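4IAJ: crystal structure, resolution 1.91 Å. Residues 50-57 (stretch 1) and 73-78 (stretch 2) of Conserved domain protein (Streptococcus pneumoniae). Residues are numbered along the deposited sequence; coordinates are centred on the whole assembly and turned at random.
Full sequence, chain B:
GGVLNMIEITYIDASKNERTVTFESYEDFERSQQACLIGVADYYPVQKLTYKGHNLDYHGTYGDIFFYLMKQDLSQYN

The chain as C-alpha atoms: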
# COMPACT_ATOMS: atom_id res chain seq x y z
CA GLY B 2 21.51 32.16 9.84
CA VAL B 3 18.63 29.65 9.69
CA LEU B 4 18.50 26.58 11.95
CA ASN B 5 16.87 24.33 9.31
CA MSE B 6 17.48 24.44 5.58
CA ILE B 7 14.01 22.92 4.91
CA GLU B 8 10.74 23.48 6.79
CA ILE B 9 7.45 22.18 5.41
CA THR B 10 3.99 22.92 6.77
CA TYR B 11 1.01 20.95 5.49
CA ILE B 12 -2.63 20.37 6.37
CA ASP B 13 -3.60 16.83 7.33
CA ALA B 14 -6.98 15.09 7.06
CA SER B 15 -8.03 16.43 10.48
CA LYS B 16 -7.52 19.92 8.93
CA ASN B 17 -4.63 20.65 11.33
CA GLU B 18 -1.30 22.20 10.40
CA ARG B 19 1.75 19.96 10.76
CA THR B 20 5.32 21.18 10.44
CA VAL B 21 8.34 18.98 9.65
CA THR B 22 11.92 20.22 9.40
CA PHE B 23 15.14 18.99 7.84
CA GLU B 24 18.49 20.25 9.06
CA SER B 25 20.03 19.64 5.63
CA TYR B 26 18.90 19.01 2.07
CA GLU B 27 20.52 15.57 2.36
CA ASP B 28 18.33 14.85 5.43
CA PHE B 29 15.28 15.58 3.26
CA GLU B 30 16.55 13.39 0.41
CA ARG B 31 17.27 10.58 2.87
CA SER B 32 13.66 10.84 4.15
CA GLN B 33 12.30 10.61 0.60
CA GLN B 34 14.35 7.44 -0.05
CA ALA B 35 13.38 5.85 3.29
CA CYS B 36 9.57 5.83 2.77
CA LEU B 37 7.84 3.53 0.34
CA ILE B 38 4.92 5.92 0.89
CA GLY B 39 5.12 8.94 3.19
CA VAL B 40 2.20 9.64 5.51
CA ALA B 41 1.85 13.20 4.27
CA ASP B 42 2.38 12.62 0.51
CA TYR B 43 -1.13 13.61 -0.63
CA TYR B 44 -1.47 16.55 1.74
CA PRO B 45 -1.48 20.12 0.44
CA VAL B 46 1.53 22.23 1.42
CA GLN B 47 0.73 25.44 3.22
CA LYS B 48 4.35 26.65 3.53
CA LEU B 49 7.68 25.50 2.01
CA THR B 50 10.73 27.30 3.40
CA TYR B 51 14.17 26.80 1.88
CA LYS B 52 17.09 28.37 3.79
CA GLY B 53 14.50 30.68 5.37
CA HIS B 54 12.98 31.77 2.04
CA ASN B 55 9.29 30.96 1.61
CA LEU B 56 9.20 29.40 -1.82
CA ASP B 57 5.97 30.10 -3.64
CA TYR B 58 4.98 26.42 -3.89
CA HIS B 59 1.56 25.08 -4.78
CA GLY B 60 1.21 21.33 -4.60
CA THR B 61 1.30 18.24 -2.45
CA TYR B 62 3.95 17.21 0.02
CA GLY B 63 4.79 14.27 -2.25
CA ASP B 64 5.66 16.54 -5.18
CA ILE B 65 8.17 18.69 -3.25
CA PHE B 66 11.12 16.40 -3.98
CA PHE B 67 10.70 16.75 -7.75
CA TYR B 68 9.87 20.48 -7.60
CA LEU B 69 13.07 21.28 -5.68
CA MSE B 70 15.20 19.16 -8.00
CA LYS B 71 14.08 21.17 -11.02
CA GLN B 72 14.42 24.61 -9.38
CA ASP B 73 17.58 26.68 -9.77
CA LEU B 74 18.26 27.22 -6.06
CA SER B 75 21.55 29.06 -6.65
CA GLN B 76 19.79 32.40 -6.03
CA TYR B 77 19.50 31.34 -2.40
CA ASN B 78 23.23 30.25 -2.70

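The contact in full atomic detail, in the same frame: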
# COMPACT_ATOMS: atom_id res chain seq x y z
N THR B 50 9.69 26.32 3.08
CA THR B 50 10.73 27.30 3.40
C THR B 50 12.08 26.66 3.15
O THR B 50 12.42 25.63 3.75
CB THR B 50 10.63 27.78 4.86
OG1 THR B 50 9.33 28.35 5.11
CG2 THR B 50 11.66 28.83 5.16
N TYR B 51 12.84 27.26 2.24
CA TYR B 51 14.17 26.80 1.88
C TYR B 51 15.22 27.83 2.28
O TYR B 51 15.24 28.94 1.76
CB TYR B 51 14.24 26.54 0.38
CG TYR B 51 15.60 26.10 -0.08
CD1 TYR B 51 16.05 24.81 0.17
CD2 TYR B 51 16.44 26.96 -0.77
CE1 TYR B 51 17.30 24.39 -0.25
CE2 TYR B 51 17.69 26.55 -1.20
CZ TYR B 51 18.11 25.26 -0.94
OH TYR B 51 19.34 24.83 -1.35
N LYS B 52 16.10 27.45 3.20
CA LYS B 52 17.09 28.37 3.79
C LYS B 52 16.44 29.66 4.29
O LYS B 52 17.01 30.73 4.15
CB LYS B 52 18.18 28.71 2.78
CG LYS B 52 18.80 27.48 2.16
CD LYS B 52 19.95 27.84 1.24
CE LYS B 52 21.21 28.11 2.02
NZ LYS B 52 22.39 27.85 1.16
N GLY B 53 15.24 29.54 4.85
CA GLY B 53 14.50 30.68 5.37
C GLY B 53 13.64 31.44 4.37
O GLY B 53 12.87 32.32 4.77
N HIS B 54 13.78 31.14 3.08
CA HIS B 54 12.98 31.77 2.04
C HIS B 54 11.71 30.95 1.82
O HIS B 54 11.78 29.73 1.58
CB HIS B 54 13.76 31.87 0.73
CG HIS B 54 14.97 32.74 0.82
ND1 HIS B 54 16.20 32.27 1.24
CD2 HIS B 54 15.15 34.05 0.54
CE1 HIS B 54 17.08 33.25 1.22
NE2 HIS B 54 16.47 34.35 0.80
N ASN B 55 10.55 31.61 1.91
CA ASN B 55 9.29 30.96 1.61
C ASN B 55 9.22 30.83 0.11
O ASN B 55 9.12 31.82 -0.59
CB ASN B 55 8.11 31.76 2.15
CG ASN B 55 8.14 31.92 3.66
OD1 ASN B 55 8.66 31.07 4.38
ND2 ASN B 55 7.58 33.02 4.16
N LEU B 56 9.33 29.60 -0.39
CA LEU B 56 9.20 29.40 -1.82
C LEU B 56 7.72 29.41 -2.12
O LEU B 56 6.91 28.95 -1.32
CB LEU B 56 9.86 28.10 -2.28
CG LEU B 56 11.32 27.90 -1.85
CD1 LEU B 56 11.79 26.50 -2.22
CD2 LEU B 56 12.21 28.96 -2.48
N ASP B 57 7.36 29.95 -3.27
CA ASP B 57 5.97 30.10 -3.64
C ASP B 57 5.51 28.79 -4.28
O ASP B 57 5.35 28.69 -5.49
CB ASP B 57 5.81 31.31 -4.57
CG ASP B 57 4.35 31.65 -4.85
OD1 ASP B 57 3.50 31.39 -3.97
OD2 ASP B 57 4.04 32.15 -5.95
N ASP B 73 16.24 26.12 -9.94
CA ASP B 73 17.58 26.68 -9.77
C ASP B 73 17.58 27.36 -8.41
O ASP B 73 17.03 28.44 -8.26
CB ASP B 73 17.93 27.68 -10.88
CG ASP B 73 19.25 28.43 -10.62
OD1 ASP B 73 20.06 27.98 -9.79
OD2 ASP B 73 19.49 29.48 -11.25
N LEU B 74 18.20 26.71 -7.43
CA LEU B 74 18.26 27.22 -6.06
C LEU B 74 19.50 28.07 -5.79
O LEU B 74 19.70 28.56 -4.67
CB LEU B 74 18.20 26.05 -5.08
CG LEU B 74 16.95 25.15 -5.20
CD1 LEU B 74 16.94 24.08 -4.11
CD2 LEU B 74 15.67 25.96 -5.14
N SER B 75 20.32 28.27 -6.81
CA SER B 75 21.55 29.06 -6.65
C SER B 75 21.28 30.48 -6.16
O SER B 75 22.15 31.09 -5.54
CB SER B 75 22.36 29.10 -7.96
OG SER B 75 21.63 29.77 -8.97
N GLN B 76 20.10 31.02 -6.44
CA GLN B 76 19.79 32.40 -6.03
C GLN B 76 19.62 32.51 -4.52
O GLN B 76 19.65 33.60 -3.97
CB GLN B 76 18.54 32.96 -6.75
CG GLN B 76 17.21 32.34 -6.36
CD GLN B 76 16.04 33.05 -7.04
OE1 GLN B 76 15.74 32.81 -8.21
NE2 GLN B 76 15.39 33.94 -6.30
N TYR B 77 19.47 31.37 -3.85
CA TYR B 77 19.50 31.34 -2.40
C TYR B 77 20.89 30.91 -1.88
O TYR B 77 21.07 30.74 -0.67
CB TYR B 77 18.41 30.40 -1.89
CG TYR B 77 17.05 30.62 -2.55
CD1 TYR B 77 16.25 31.70 -2.20
CD2 TYR B 77 16.57 29.74 -3.50
CE1 TYR B 77 15.01 31.90 -2.79
CE2 TYR B 77 15.34 29.93 -4.10
CZ TYR B 77 14.57 31.02 -3.75
OH TYR B 77 13.35 31.18 -4.35
N ASN B 78 21.84 30.82 -2.83
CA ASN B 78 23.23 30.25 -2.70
C ASN B 78 23.35 28.71 -2.78
O ASN B 78 23.07 27.96 -1.85
CB ASN B 78 23.93 30.76 -1.45
CG ASN B 78 24.10 32.25 -1.47
OD1 ASN B 78 23.15 32.98 -1.73
ND2 ASN B 78 25.32 32.71 -1.23
OXT ASN B 78 23.76 28.16 -3.80
O HOH W 1 20.92 26.92 -2.36

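Stretch 1 is a β-hairpin tip: strand residues Thr-50 and Tyr-51 pass through a type I' turn to His-54, closed by Tyr-51 N to His-54 O (2.8 Å) and His-54 N to Tyr-51 O (3.0 Å). Gly-53 suits the turn because, at its backbone angles, a CB would be jammed against the carbonyl O of Lys-52. Stretch 2 contains a short 3-10 segment through Tyr-77, just before the C-terminal Asn-78, with Tyr-77 N bonded to Leu-74 O (2.9 Å). Leu-74 and Tyr-77 point toward the hairpin, and Ser-75 points away.

The contact buries 376 Å², centred on Tyr-77 (m rotamer), whose broad ring meets Tyr-51, His-54 and the buried Leu-56 at once. It lies obliquely to the other two rings, and its CD1 sits over a face of the imidazole, 3.4 Å from His-54 CG. Leu-56 CD2 packs 3.4 Å from Tyr-77 CZ. Leu-74 places CD1 over a face of the buried Tyr-51 ring, 3.9 Å from its centroid, a CH-π contact suited to a branched aliphatic side chain.

The long Lys-52 side chain reaches the terminal carboxylate, where NZ donates to Asn-78 O (3.1 Å). One water accepts from Tyr-51 OH (2.8 Å), giving the hydroxyl's proton an acceptor and linking it to Leu-74 O and Asn-78 O.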